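Exo beta-1,2-glucooligosaccharide sophorohydrolase (non-reducing end) (Parabacteroides distasonis ATCC 8503, PDB 5Z06) hydrolyses linear beta-1,2-glucan and beta-1,2-glucooligosaccharides of four or more units, releasing sophorose from the non-reducing end. Local coordinates at residues A[507-510]-A[516-519]. Residues are numbered along the deposited sequence; the frame is centred on the assembly and turned at random.
Sequences VEDG and GNTY
Asp509 and Tyr519 meet through a carboxylate–phenol hydrogen bond that ties the loop following helix 495-505 to the two-stranded antiparallel hairpin of 518-519 and 522-523, at the surface of the glycoamylase-like part of the chain. Tyr519 OH donates to Asp509 OD2 at 2.5 Å, a very short bond. Asp509 OD2 sits off the hydroxyl end of the ring, almost level with it, and the carboxylate is turned 34° from the ring plane. Tyrosine suits the place because its ring is long and rigid: with CG turned opposite the carbonyl carbon (chi1 -51°), it extends from the strand toward Asp509 and brings OH to the carboxylate. Aspartate offers a compact acceptor, and the same hydroxyl also bonds to Asn515 ND2, from the short loop joining the two segments. Replacing Asp509 by an alanine would probably leave the phenol without its carboxylate acceptor and the ring freer to shift. The Asn517 side chain runs roughly perpendicular to that of Asp509, its amide plane 28° from the carboxylate, while its backbone N bonds to Asn515 OD1. Asparagine sets an uncharged NH2 beside the acid without bonding it: Asn517 ND2 lies 3.7 Å from Asp509 OD2, the nearer carboxylate oxygen.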
ATOM      1  N   VAL A 507     -14.324  21.842  -9.660  1.00 31.83           N
ATOM      2  CA  VAL A 507     -14.359  22.564 -10.914  1.00 32.08           C
ATOM      3  C   VAL A 507     -15.689  22.226 -11.527  1.00 33.75           C
ATOM      4  O   VAL A 507     -16.377  21.285 -11.106  1.00 32.94           O
ATOM      5  CB  VAL A 507     -13.227  22.201 -11.906  1.00 31.16           C
ATOM      6  CG1 VAL A 507     -11.856  22.644 -11.375  1.00 32.44           C
ATOM      7  CG2 VAL A 507     -13.232  20.719 -12.252  1.00 31.23           C
ATOM      8  N   GLU A 508     -16.037  23.009 -12.527  1.00 35.23           N
ATOM      9  CA  GLU A 508     -17.257  22.801 -13.270  1.00 37.24           C
ATOM     10  C   GLU A 508     -17.017  21.794 -14.398  1.00 36.12           C
ATOM     11  O   GLU A 508     -17.959  21.185 -14.881  1.00 32.37           O
ATOM     12  CB  GLU A 508     -17.735  24.131 -13.837  1.00 38.82           C
ATOM     13  CG  GLU A 508     -18.138  25.147 -12.786  1.00 41.87           C
ATOM     14  CD  GLU A 508     -19.533  24.889 -12.254  1.00 45.84           C
ATOM     15  OE1 GLU A 508     -20.504  25.153 -13.013  1.00 45.99           O
ATOM     16  OE2 GLU A 508     -19.651  24.423 -11.092  1.00 45.26           O
ATOM     17  N   ASP A 509     -15.751  21.626 -14.798  1.00 35.18           N
ATOM     18  CA  ASP A 509     -15.384  20.831 -15.956  1.00 34.38           C
ATOM     19  C   ASP A 509     -15.882  19.404 -15.732  1.00 33.46           C
ATOM     20  O   ASP A 509     -15.617  18.824 -14.676  1.00 31.88           O
ATOM     21  CB  ASP A 509     -13.852  20.754 -16.159  1.00 37.98           C
ATOM     22  CG  ASP A 509     -13.144  22.124 -16.230  1.00 38.00           C
ATOM     23  OD1 ASP A 509     -13.745  23.161 -15.892  1.00 42.25           O
ATOM     24  OD2 ASP A 509     -11.958  22.143 -16.607  1.00 38.11           O
ATOM     25  N   GLY A 510     -16.614  18.856 -16.710  1.00 30.36           N
ATOM     26  CA  GLY A 510     -17.119  17.495 -16.620  1.00 30.19           C
ATOM     27  C   GLY A 510     -18.343  17.300 -15.749  1.00 29.90           C
ATOM     28  O   GLY A 510     -18.820  16.168 -15.586  1.00 28.61           O
ATOM     29  N   GLY A 516     -15.478  18.259 -22.628  1.00 29.93           N
ATOM     30  CA  GLY A 516     -15.206  19.090 -23.786  1.00 30.95           C
ATOM     31  C   GLY A 516     -14.100  20.114 -23.656  1.00 31.94           C
ATOM     32  O   GLY A 516     -13.750  20.741 -24.644  1.00 31.24           O
ATOM     33  N   ASN A 517     -13.545  20.296 -22.460  1.00 32.85           N
ATOM     34  CA  ASN A 517     -12.386  21.156 -22.286  1.00 33.70           C
ATOM     35  C   ASN A 517     -11.114  20.480 -22.756  1.00 34.11           C
ATOM     36  O   ASN A 517     -11.062  19.252 -22.937  1.00 34.05           O
ATOM     37  CB  ASN A 517     -12.230  21.553 -20.828  1.00 35.62           C
ATOM     38  CG  ASN A 517     -13.338  22.463 -20.366  1.00 35.62           C
ATOM     39  OD1 ASN A 517     -13.354  23.618 -20.748  1.00 35.57           O
ATOM     40  ND2 ASN A 517     -14.264  21.951 -19.548  1.00 34.29           N
ATOM     41  N   THR A 518     -10.101  21.309 -22.964  1.00 33.28           N
ATOM     42  CA  THR A 518      -8.783  20.863 -23.371  1.00 32.22           C
ATOM     43  C   THR A 518      -7.792  21.087 -22.224  1.00 31.20           C
ATOM     44  O   THR A 518      -7.793  22.140 -21.588  1.00 29.26           O
ATOM     45  CB  THR A 518      -8.325  21.595 -24.636  1.00 30.31           C
ATOM     46  OG1 THR A 518      -9.226  21.270 -25.695  1.00 34.54           O
ATOM     47  CG2 THR A 518      -6.920  21.156 -25.067  1.00 30.69           C
ATOM     48  N   TYR A 519      -6.947  20.080 -21.995  1.00 30.47           N
ATOM     49  CA  TYR A 519      -5.904  20.100 -20.964  1.00 30.08           C
ATOM     50  C   TYR A 519      -4.660  19.587 -21.615  1.00 31.88           C
ATOM     51  O   TYR A 519      -4.669  18.493 -22.197  1.00 33.76           O
ATOM     52  CB  TYR A 519      -6.266  19.181 -19.798  1.00 29.83           C
ATOM     53  CG  TYR A 519      -7.639  19.439 -19.270  1.00 29.73           C
ATOM     54  CD1 TYR A 519      -7.880  20.472 -18.360  1.00 28.93           C
ATOM     55  CD2 TYR A 519      -8.712  18.683 -19.718  1.00 30.58           C
ATOM     56  CE1 TYR A 519      -9.159  20.711 -17.887  1.00 29.86           C
ATOM     57  CE2 TYR A 519      -9.991  18.913 -19.253  1.00 30.43           C
ATOM     58  CZ  TYR A 519     -10.210  19.917 -18.350  1.00 28.77           C
ATOM     59  OH  TYR A 519     -11.488  20.101 -17.932  1.00 29.18           O
TER